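Local coordinates for AB hydrolase-1 domain-containing protein (Parabacteroides distasonis, PDB 4Q34) that is probably an esterase or related hydrolase of the alpha/beta hydrolase family, although its natural substrate is not known, at residues T64-R69 with V128-D133; Q73-R78 with L304-V309; F116-W121 with D138-Q143. All blocks are in the same frame, centred on the assembly; numbering follows the deposited sequence.

Contact 1 (T64-R69 with V128-D133); sequences TTPDGR and VQFKRD
Asp67 leans on the extended aliphatic chain of Lys131, its CB lying 3.8 Å from both Lys131 CB and Lys131 CD. Beside it, Pro66 CG comes within 4.3 Å of Phe130 CE2, an oblique approach to the ring. No direct hydrogen bond joins the segments; two waters do the polar work instead. One takes the backbone N-H of Lys131 and gives a weak bond to Asp67 OD1. The other accepts from Lys131 NZ and donates to Asp67 O, 2.7 Å away, so the ammonium reaches the turn through water while standing 5.6 Å from Asp67 OD2.

The second shell fixes the carboxylate. Arg69 grips it side-on with two nitrogens: NE reaches Asp67 OD2 at 2.7 Å, nearly straight (172°) and in the guanidinium plane, and NH2 donates to the syn lone pair of OD1, tilted from that plane. Thr65 OG1 donates to Asp67 OD1 at 2.6 Å from well above the carboxylate plane, while itself accepting the backbone N-H of Arg69. With CG between its own N and carbonyl carbon (chi1 61°), the carboxylate folds back over the type I turn Thr65-Gly68, where both donors reach it. With an alanine here, Arg69 and Thr65 would probably both lose their shared acceptor, and the guanidinium, left with partners such as Ser302 O, would be less firmly fixed. The positive phi of Gly68 ends the turn where a CB would strike the preceding carbonyl.

Both segments are loops of the alpha/beta hydrolase fold: segment 64-69 leads to helix 72-78, and segment 128-133 leads to helix 134-142, which Asp133 N-caps. That second helix lies against both: Pro66 touches Tyr140, Phe130 meets the Tyr140 ring in a T-shaped pair, and Thr136 is touched by Asp67, Phe130 and Lys131.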
loop_
_atom_site.group_PDB
_atom_site.type_symbol
_atom_site.label_atom_id
_atom_site.label_comp_id
_atom_site.label_asym_id
_atom_site.label_seq_id
_atom_site.Cartn_x
_atom_site.Cartn_y
_atom_site.Cartn_z
ATOM N N THR A 64 -6.911 -8.787 -4.858
ATOM C CA THR A 64 -6.762 -10.054 -5.555
ATOM C C THR A 64 -6.490 -11.165 -4.560
ATOM O O THR A 64 -5.690 -11.007 -3.611
ATOM C CB THR A 64 -5.625 -9.981 -6.614
ATOM O OG1 THR A 64 -5.823 -8.822 -7.449
ATOM C CG2 THR A 64 -5.591 -11.197 -7.467
ATOM N N THR A 65 -7.163 -12.294 -4.765
ATOM C CA THR A 65 -6.978 -13.460 -3.903
ATOM C C THR A 65 -5.583 -14.036 -4.130
ATOM O O THR A 65 -4.927 -13.780 -5.154
ATOM C CB THR A 65 -8.072 -14.520 -4.183
ATOM O OG1 THR A 65 -7.825 -15.199 -5.435
ATOM C CG2 THR A 65 -9.442 -13.910 -4.179
ATOM N N PRO A 66 -5.106 -14.880 -3.203
ATOM C CA PRO A 66 -3.753 -15.376 -3.406
ATOM C C PRO A 66 -3.540 -16.213 -4.689
ATOM O O PRO A 66 -2.435 -16.250 -5.242
ATOM C CB PRO A 66 -3.464 -16.196 -2.152
ATOM C CG PRO A 66 -4.614 -16.069 -1.259
ATOM C CD PRO A 66 -5.704 -15.263 -1.914
ATOM N N ASP A 67 -4.611 -16.844 -5.169
ATOM C CA ASP A 67 -4.583 -17.612 -6.392
ATOM C C ASP A 67 -4.938 -16.827 -7.651
ATOM O O ASP A 67 -5.019 -17.409 -8.733
ATOM C CB ASP A 67 -5.488 -18.832 -6.288
ATOM C CG ASP A 67 -6.939 -18.485 -6.045
ATOM O OD1 ASP A 67 -7.264 -17.695 -5.126
ATOM O OD2 ASP A 67 -7.771 -19.028 -6.796
ATOM N N GLY A 68 -5.109 -15.514 -7.528
ATOM C CA GLY A 68 -5.215 -14.643 -8.666
ATOM C C GLY A 68 -6.606 -14.228 -9.131
ATOM O O GLY A 68 -6.730 -13.635 -10.202
ATOM N N ARG A 69 -7.633 -14.470 -8.317
ATOM C CA ARG A 69 -9.034 -14.154 -8.647
ATOM C C ARG A 69 -9.410 -12.806 -8.048
ATOM O O ARG A 69 -8.727 -12.258 -7.175
ATOM C CB ARG A 69 -9.988 -15.240 -8.105
ATOM C CG ARG A 69 -9.872 -16.566 -8.830
ATOM C CD ARG A 69 -10.704 -17.650 -8.160
ATOM N NE ARG A 69 -10.185 -17.821 -6.820
ATOM C CZ ARG A 69 -10.743 -17.393 -5.692
ATOM N NH1 ARG A 69 -11.945 -16.818 -5.672
ATOM N NH2 ARG A 69 -10.105 -17.583 -4.558
ATOM N N VAL A 128 -11.352 -27.862 1.511
ATOM C CA VAL A 128 -11.076 -26.450 1.821
ATOM C C VAL A 128 -11.194 -25.612 0.556
ATOM O O VAL A 128 -10.779 -26.027 -0.517
ATOM C CB VAL A 128 -9.705 -26.251 2.547
ATOM C CG1 VAL A 128 -8.517 -26.472 1.606
ATOM C CG2 VAL A 128 -9.627 -24.890 3.225
ATOM N N GLN A 129 -11.715 -24.391 0.711
ATOM C CA GLN A 129 -11.981 -23.473 -0.400
ATOM C C GLN A 129 -10.733 -22.603 -0.662
ATOM O O GLN A 129 -10.766 -21.373 -0.610
ATOM C CB GLN A 129 -13.181 -22.574 -0.038
ATOM C CG GLN A 129 -14.516 -23.295 0.029
ATOM C CD GLN A 129 -15.122 -23.607 -1.324
ATOM O OE1 GLN A 129 -14.601 -23.232 -2.358
ATOM N NE2 GLN A 129 -16.254 -24.313 -1.312
ATOM N N PHE A 130 -9.632 -23.280 -0.933
ATOM C CA PHE A 130 -8.333 -22.651 -1.059
ATOM C C PHE A 130 -7.553 -23.472 -2.086
ATOM O O PHE A 130 -7.537 -24.744 -2.062
ATOM C CB PHE A 130 -7.666 -22.599 0.325
ATOM C CG PHE A 130 -6.464 -21.704 0.431
ATOM C CD1 PHE A 130 -5.176 -22.162 0.082
ATOM C CD2 PHE A 130 -6.607 -20.424 0.924
ATOM C CE1 PHE A 130 -4.065 -21.374 0.232
ATOM C CE2 PHE A 130 -5.493 -19.605 1.073
ATOM C CZ PHE A 130 -4.230 -20.073 0.713
ATOM N N LYS A 131 -6.938 -22.770 -3.031
ATOM C CA LYS A 131 -6.132 -23.420 -4.065
ATOM C C LYS A 131 -4.872 -24.025 -3.464
ATOM O O LYS A 131 -4.225 -23.408 -2.626
ATOM C CB LYS A 131 -5.795 -22.456 -5.206
ATOM C CG LYS A 131 -5.529 -23.229 -6.502
ATOM C CD LYS A 131 -5.123 -22.335 -7.661
ATOM C CE LYS A 131 -4.765 -23.165 -8.893
ATOM N NZ LYS A 131 -4.637 -22.250 -10.059
ATOM N N ARG A 132 -4.517 -25.228 -3.895
ATOM C CA ARG A 132 -3.501 -26.022 -3.196
ATOM C C ARG A 132 -2.090 -25.946 -3.796
ATOM O O ARG A 132 -1.231 -26.712 -3.404
ATOM C CB ARG A 132 -3.946 -27.504 -3.129
ATOM C CG ARG A 132 -5.169 -27.779 -2.268
ATOM C CD ARG A 132 -5.921 -28.985 -2.826
ATOM N NE ARG A 132 -6.763 -29.676 -1.849
ATOM C CZ ARG A 132 -7.817 -29.138 -1.239
ATOM N NH1 ARG A 132 -8.155 -27.880 -1.466
ATOM N NH2 ARG A 132 -8.523 -29.860 -0.382
ATOM N N ASP A 133 -1.852 -25.049 -4.732
ATOM C CA ASP A 133 -0.527 -24.978 -5.408
ATOM C C ASP A 133 0.468 -24.096 -4.639
ATOM O O ASP A 133 0.082 -23.297 -3.785
ATOM C CB ASP A 133 -0.668 -24.441 -6.829
ATOM C CG ASP A 133 -1.175 -22.998 -6.851
ATOM O OD1 ASP A 133 -2.310 -22.776 -6.406
ATOM O OD2 ASP A 133 -0.449 -22.085 -7.289
HETATM O O HOH W 1 -6.859 -19.926 -2.913
HETATM O O HOH W 2 -3.843 -19.614 -9.701
#

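Contact 2 (Q73-R78 with L304-V309); sequences QNIFLR and LNNIEV
Ile75 points from helix 72-78 at the first turn of helix 306-319, and its terminal methyl makes the contact with both Asn306 and Ile307. At CB the isoleucine chain divides. CG2, anti to the backbone N, lies over one face of the neighbouring Phe76 ring, near its rim, 4.2 Å above the plane. CG1 takes the place anti to the carbonyl carbon (chi1 -68°), and the extended second torsion (165°) carries CD1 on toward the other helix. There CD1 meets Asn306 ND2 at 4.0 Å, the two side chains crossing at a slant, and Ile307 CG1 at 4.3 Å. Ile75 also touches Ala310, one turn further along helix 306-319, and Phe76 continues the seam on Ala310, Leu313 and Ser314.

Asn306 is held from elsewhere. Its ND2 donates to the carbonyl oxygens of Met301 and Glu70, while OD1 takes a weak bond from Arg69 NH1. The amide thus joins the loop before its own helix to the chain leading into helix 72-78, and the isoleucine methyl packs against a nitrogen already engaged. Just ahead, Asn305 occupies the N-cap position without capping through its side chain; its backbone O accepts from Val309 N at 3.1 Å, closing the first turn.

By their place after strands 49-52 and 283-287, the two helices probably correspond to the first and last helices that pack on the same side of the central sheet in alpha/beta hydrolases. No hydrogen bond or salt bridge crosses between them here. The helices are apposed through van der Waals packing, with the polar linkage left to Asn306 and its partners in the flanking loops.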
loop_
_atom_site.group_PDB
_atom_site.type_symbol
_atom_site.label_atom_id
_atom_site.label_comp_id
_atom_site.label_asym_id
_atom_site.label_seq_id
_atom_site.Cartn_x
_atom_site.Cartn_y
_atom_site.Cartn_z
ATOM N N GLN A 73 -12.666 -5.857 -3.345
ATOM C CA GLN A 73 -12.384 -4.563 -3.945
ATOM C C GLN A 73 -13.060 -4.430 -5.340
ATOM O O GLN A 73 -13.716 -3.418 -5.647
ATOM C CB GLN A 73 -10.883 -4.336 -4.069
ATOM C CG GLN A 73 -10.547 -2.975 -4.689
ATOM C CD GLN A 73 -9.066 -2.663 -4.668
ATOM O OE1 GLN A 73 -8.241 -3.543 -4.714
ATOM N NE2 GLN A 73 -8.724 -1.378 -4.518
ATOM N N ASN A 74 -12.826 -5.427 -6.197
ATOM C CA ASN A 74 -13.383 -5.461 -7.535
ATOM C C ASN A 74 -14.860 -5.851 -7.555
ATOM O O ASN A 74 -15.668 -5.228 -8.292
ATOM C CB ASN A 74 -12.609 -6.425 -8.424
ATOM C CG ASN A 74 -11.235 -5.912 -8.820
ATOM O OD1 ASN A 74 -10.611 -5.078 -8.131
ATOM N ND2 ASN A 74 -10.747 -6.428 -9.921
ATOM N N ILE A 75 -15.209 -6.856 -6.763
ATOM C CA ILE A 75 -16.567 -7.382 -6.772
ATOM C C ILE A 75 -17.596 -6.322 -6.359
ATOM O O ILE A 75 -18.627 -6.159 -7.007
ATOM C CB ILE A 75 -16.675 -8.594 -5.847
ATOM C CG1 ILE A 75 -15.876 -9.751 -6.424
ATOM C CG2 ILE A 75 -18.154 -9.026 -5.620
ATOM C CD1 ILE A 75 -15.603 -10.874 -5.441
ATOM N N PHE A 76 -17.322 -5.592 -5.279
ATOM C CA PHE A 76 -18.270 -4.588 -4.810
ATOM C C PHE A 76 -18.251 -3.307 -5.619
ATOM O O PHE A 76 -19.286 -2.681 -5.743
ATOM C CB PHE A 76 -18.168 -4.379 -3.295
ATOM C CG PHE A 76 -18.787 -5.530 -2.550
ATOM C CD1 PHE A 76 -20.175 -5.608 -2.436
ATOM C CD2 PHE A 76 -18.017 -6.606 -2.154
ATOM C CE1 PHE A 76 -20.766 -6.688 -1.839
ATOM C CE2 PHE A 76 -18.606 -7.727 -1.542
ATOM C CZ PHE A 76 -19.981 -7.771 -1.401
ATOM N N LEU A 77 -17.101 -2.976 -6.227
ATOM C CA LEU A 77 -17.051 -1.863 -7.168
ATOM C C LEU A 77 -17.933 -2.172 -8.371
ATOM O O LEU A 77 -18.688 -1.304 -8.830
ATOM C CB LEU A 77 -15.602 -1.638 -7.627
ATOM C CG LEU A 77 -15.396 -0.461 -8.574
ATOM C CD1 LEU A 77 -15.828 0.832 -7.908
ATOM C CD2 LEU A 77 -13.933 -0.419 -9.003
ATOM N N ARG A 78 -17.870 -3.403 -8.854
ATOM C CA ARG A 78 -18.706 -3.834 -9.991
ATOM C C ARG A 78 -20.198 -3.766 -9.664
ATOM O O ARG A 78 -21.040 -3.487 -10.539
ATOM C CB ARG A 78 -18.297 -5.235 -10.451
ATOM C CG ARG A 78 -19.002 -5.634 -11.724
ATOM C CD ARG A 78 -18.437 -6.940 -12.269
ATOM N NE ARG A 78 -17.079 -6.741 -12.774
ATOM C CZ ARG A 78 -15.983 -7.230 -12.206
ATOM N NH1 ARG A 78 -16.074 -8.033 -11.156
ATOM N NH2 ARG A 78 -14.802 -6.955 -12.748
ATOM N N LEU A 304 -12.061 -19.676 -2.485
ATOM C CA LEU A 304 -12.502 -20.048 -3.842
ATOM C C LEU A 304 -13.944 -19.731 -4.109
ATOM O O LEU A 304 -14.279 -19.469 -5.266
ATOM C CB LEU A 304 -12.253 -21.532 -4.120
ATOM C CG LEU A 304 -10.765 -21.920 -4.153
ATOM C CD1 LEU A 304 -10.662 -23.451 -4.236
ATOM C CD2 LEU A 304 -10.040 -21.284 -5.332
ATOM N N ASN A 305 -14.788 -19.742 -3.075
ATOM C CA ASN A 305 -16.227 -19.454 -3.227
ATOM C C ASN A 305 -16.559 -18.027 -2.792
ATOM O O ASN A 305 -17.669 -17.759 -2.316
ATOM C CB ASN A 305 -17.062 -20.454 -2.396
ATOM C CG ASN A 305 -16.768 -20.382 -0.907
ATOM O OD1 ASN A 305 -15.827 -19.715 -0.466
ATOM N ND2 ASN A 305 -17.605 -21.025 -0.115
ATOM N N ASN A 306 -15.600 -17.127 -2.924
ATOM C CA ASN A 306 -15.791 -15.779 -2.392
ATOM C C ASN A 306 -16.922 -14.993 -3.064
ATOM O O ASN A 306 -17.492 -14.083 -2.461
ATOM C CB ASN A 306 -14.503 -14.963 -2.339
ATOM C CG ASN A 306 -13.967 -14.561 -3.704
ATOM O OD1 ASN A 306 -14.245 -15.159 -4.721
ATOM N ND2 ASN A 306 -13.161 -13.486 -3.706
ATOM N N ILE A 307 -17.263 -15.364 -4.296
ATOM C CA ILE A 307 -18.409 -14.717 -4.933
ATOM C C ILE A 307 -19.696 -15.066 -4.177
ATOM O O ILE A 307 -20.568 -14.242 -3.965
ATOM C CB ILE A 307 -18.484 -15.033 -6.452
ATOM C CG1 ILE A 307 -17.256 -14.427 -7.176
ATOM C CG2 ILE A 307 -19.808 -14.535 -7.029
ATOM C CD1 ILE A 307 -17.056 -14.847 -8.630
ATOM N N GLU A 308 -19.850 -16.331 -3.813
ATOM C CA GLU A 308 -20.983 -16.765 -3.013
ATOM C C GLU A 308 -20.964 -16.057 -1.664
ATOM O O GLU A 308 -22.011 -15.697 -1.132
ATOM C CB GLU A 308 -20.970 -18.295 -2.808
ATOM C CG GLU A 308 -20.993 -19.094 -4.109
ATOM C CD GLU A 308 -20.958 -20.600 -3.878
ATOM O OE1 GLU A 308 -21.808 -21.121 -3.146
ATOM O OE2 GLU A 308 -20.072 -21.267 -4.441
ATOM N N VAL A 309 -19.766 -15.848 -1.098
ATOM C CA VAL A 309 -19.630 -15.149 0.198
ATOM C C VAL A 309 -20.116 -13.683 -0.014
ATOM O O VAL A 309 -20.900 -13.157 0.777
ATOM C CB VAL A 309 -18.190 -15.223 0.706
ATOM C CG1 VAL A 309 -18.020 -14.406 1.969
ATOM C CG2 VAL A 309 -17.758 -16.687 0.987
#

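Contact 3 (F116-W121 with D138-Q143); sequences FRVGIW and DQYFRQ
The hydroxyl oxygen of Tyr140 is pressed into the corner between Phe116 and Val118, a buried junction of the alpha/beta hydrolase fold where helix 134-142 meets the end of helix 109-115. Phe116 crowds it most: CB and CD2 of that residue each lie 3.1 Å from Tyr140 OH, a tight fit for carbon against oxygen. Val118 CG2 comes from another side, 3.6 Å from the same OH, and also touches Tyr140 CE2. Tyr140 reaches this corner because its CG stands anti to the backbone N (chi1 -162°), which carries the ring away from the helix toward Phe116 and Val118.

The Phe116 and Tyr140 rings are steeply inclined, planes at 74° and centroids 5.9 Å apart, in an oblique pairing. A Schellman motif at Arg117 ends helix 109-115 and brings Phe116 and Val118 to face the tyrosine together. Phe299 meets the Phe116 ring in a T-shaped pair, and His298 and Trp112 also lie against it, so the tyrosine enters a larger aromatic cluster.

Other residues of helix 134-142 face the second subunit. Arg142 bonds there to His33, Gly31 and Thr19 of that neighbouring subunit, and within its own helix Arg142 NE makes a salt bridge to Asp138 OD1 at 2.8 Å, entering 32° out of the carboxylate plane.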
loop_
_atom_site.group_PDB
_atom_site.type_symbol
_atom_site.label_atom_id
_atom_site.label_comp_id
_atom_site.label_asym_id
_atom_site.label_seq_id
_atom_site.Cartn_x
_atom_site.Cartn_y
_atom_site.Cartn_z
ATOM N N PHE A 116 -5.163 -19.903 10.336
ATOM C CA PHE A 116 -6.115 -19.455 9.308
ATOM C C PHE A 116 -7.038 -20.561 8.796
ATOM O O PHE A 116 -7.911 -20.317 7.960
ATOM C CB PHE A 116 -5.363 -18.797 8.146
ATOM C CG PHE A 116 -4.686 -17.484 8.511
ATOM C CD1 PHE A 116 -5.101 -16.744 9.630
ATOM C CD2 PHE A 116 -3.645 -16.992 7.739
ATOM C CE1 PHE A 116 -4.520 -15.527 9.938
ATOM C CE2 PHE A 116 -3.060 -15.776 8.051
ATOM C CZ PHE A 116 -3.507 -15.038 9.134
ATOM N N ARG A 117 -6.803 -21.773 9.307
ATOM C CA ARG A 117 -7.609 -22.939 9.037
ATOM C C ARG A 117 -7.594 -23.293 7.549
ATOM O O ARG A 117 -8.592 -23.718 6.975
ATOM C CB ARG A 117 -9.006 -22.759 9.597
ATOM C CG ARG A 117 -9.043 -22.440 11.091
ATOM C CD ARG A 117 -10.383 -22.753 11.791
ATOM N NE ARG A 117 -11.506 -22.357 10.939
ATOM C CZ ARG A 117 -11.920 -21.114 10.760
ATOM N NH1 ARG A 117 -11.341 -20.113 11.407
ATOM N NH2 ARG A 117 -12.866 -20.860 9.877
ATOM N N VAL A 118 -6.429 -23.192 6.938
ATOM C CA VAL A 118 -6.236 -23.747 5.591
ATOM C C VAL A 118 -6.071 -25.261 5.736
ATOM O O VAL A 118 -6.472 -26.015 4.875
ATOM C CB VAL A 118 -5.005 -23.146 4.892
ATOM C CG1 VAL A 118 -4.825 -23.703 3.489
ATOM C CG2 VAL A 118 -5.136 -21.630 4.818
ATOM N N GLY A 119 -5.531 -25.675 6.871
ATOM C CA GLY A 119 -5.262 -27.098 7.113
ATOM C C GLY A 119 -4.411 -27.263 8.352
ATOM O O GLY A 119 -4.173 -26.326 9.089
ATOM N N ILE A 120 -3.955 -28.478 8.590
ATOM C CA ILE A 120 -2.942 -28.711 9.611
ATOM C C ILE A 120 -1.664 -28.990 8.836
ATOM O O ILE A 120 -1.487 -30.076 8.241
ATOM C CB ILE A 120 -3.269 -29.906 10.528
ATOM C CG1 ILE A 120 -4.660 -29.739 11.163
ATOM C CG2 ILE A 120 -2.192 -30.053 11.598
ATOM C CD1 ILE A 120 -4.828 -28.462 11.950
ATOM N N TRP A 121 -0.778 -28.011 8.863
ATOM C CA TRP A 121 0.422 -28.032 8.061
ATOM C C TRP A 121 1.134 -29.372 8.281
ATOM O O TRP A 121 1.273 -29.813 9.422
ATOM C CB TRP A 121 1.332 -26.856 8.431
ATOM C CG TRP A 121 2.610 -26.919 7.675
ATOM C CD1 TRP A 121 3.752 -27.570 8.026
ATOM C CD2 TRP A 121 2.844 -26.351 6.411
ATOM N NE1 TRP A 121 4.698 -27.421 7.046
ATOM C CE2 TRP A 121 4.154 -26.690 6.032
ATOM C CE3 TRP A 121 2.063 -25.584 5.546
ATOM C CZ2 TRP A 121 4.712 -26.270 4.838
ATOM C CZ3 TRP A 121 2.611 -25.176 4.360
ATOM C CH2 TRP A 121 3.924 -25.520 4.010
ATOM N N ASP A 138 2.753 -18.982 -1.760
ATOM C CA ASP A 138 3.745 -17.925 -1.835
ATOM C C ASP A 138 3.068 -16.553 -1.715
ATOM O O ASP A 138 3.467 -15.701 -0.909
ATOM C CB ASP A 138 4.519 -18.008 -3.177
ATOM C CG ASP A 138 5.587 -16.910 -3.336
ATOM O OD1 ASP A 138 6.525 -16.868 -2.542
ATOM O OD2 ASP A 138 5.483 -16.056 -4.259
ATOM N N GLN A 139 2.036 -16.326 -2.523
ATOM C CA GLN A 139 1.287 -15.092 -2.440
ATOM C C GLN A 139 0.673 -14.843 -1.086
ATOM O O GLN A 139 0.683 -13.714 -0.588
ATOM C CB GLN A 139 0.166 -15.009 -3.493
ATOM C CG GLN A 139 0.664 -14.801 -4.924
ATOM C CD GLN A 139 1.463 -13.535 -5.112
ATOM O OE1 GLN A 139 1.018 -12.463 -4.768
ATOM N NE2 GLN A 139 2.653 -13.662 -5.651
ATOM N N TYR A 140 0.117 -15.899 -0.515
ATOM C CA TYR A 140 -0.526 -15.847 0.808
ATOM C C TYR A 140 0.438 -15.394 1.882
ATOM O O TYR A 140 0.083 -14.529 2.691
ATOM C CB TYR A 140 -1.008 -17.229 1.168
ATOM C CG TYR A 140 -2.056 -17.337 2.260
ATOM C CD1 TYR A 140 -3.261 -16.629 2.216
ATOM C CD2 TYR A 140 -1.887 -18.287 3.255
ATOM C CE1 TYR A 140 -4.249 -16.842 3.164
ATOM C CE2 TYR A 140 -2.862 -18.494 4.220
ATOM C CZ TYR A 140 -4.039 -17.810 4.163
ATOM O OH TYR A 140 -5.002 -18.055 5.121
ATOM N N PHE A 141 1.665 -15.934 1.908
ATOM C CA PHE A 141 2.596 -15.475 2.931
ATOM C C PHE A 141 3.102 -14.054 2.687
ATOM O O PHE A 141 3.345 -13.317 3.627
ATOM C CB PHE A 141 3.755 -16.407 3.143
ATOM C CG PHE A 141 3.337 -17.780 3.616
ATOM C CD1 PHE A 141 2.420 -17.924 4.646
ATOM C CD2 PHE A 141 3.902 -18.888 3.060
ATOM C CE1 PHE A 141 2.083 -19.201 5.102
ATOM C CE2 PHE A 141 3.558 -20.165 3.498
ATOM C CZ PHE A 141 2.638 -20.305 4.508
ATOM N N ARG A 142 3.203 -13.678 1.412
ATOM C CA ARG A 142 3.716 -12.354 1.057
ATOM C C ARG A 142 2.675 -11.259 1.158
ATOM O O ARG A 142 3.045 -10.082 1.019
ATOM C CB ARG A 142 4.307 -12.372 -0.351
ATOM C CG ARG A 142 5.520 -13.293 -0.424
ATOM C CD ARG A 142 6.191 -13.242 -1.802
ATOM N NE ARG A 142 7.267 -14.198 -1.972
ATOM C CZ ARG A 142 8.469 -14.091 -1.463
ATOM N NH1 ARG A 142 8.829 -13.021 -0.763
ATOM N NH2 ARG A 142 9.360 -15.041 -1.694
ATOM N N GLN A 143 1.413 -11.587 1.429
ATOM C CA GLN A 143 0.431 -10.541 1.763
ATOM C C GLN A 143 0.451 -10.127 3.261
ATOM O O GLN A 143 -0.344 -9.284 3.708
ATOM C CB GLN A 143 -0.976 -10.926 1.299
ATOM C CG GLN A 143 -1.692 -11.956 2.123
ATOM C CD GLN A 143 -3.104 -12.218 1.593
ATOM O OE1 GLN A 143 -3.290 -12.459 0.399
ATOM N NE2 GLN A 143 -4.089 -12.175 2.483
#

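How the contacts relate
Contact 1 lies in the middle, its centre about 13 Å from that of contact 2 and about 10 Å from that of contact 3; the centres of contacts 2 and 3 are about 20 Å apart, and their nearest atoms about 10 Å. Along the chain contact 1 interleaves with both others, and contact 3 is nested within the loop closed by contact 2. Both loops of contact 1 join them: Gln129 O probably accepts from Leu304 N, and Pro66 packs on Gln139. The region between strands 83-87 and 170-175 is thereby tied to the first and last helices of the hydrolase fold, and all three contacts reach the second subunit.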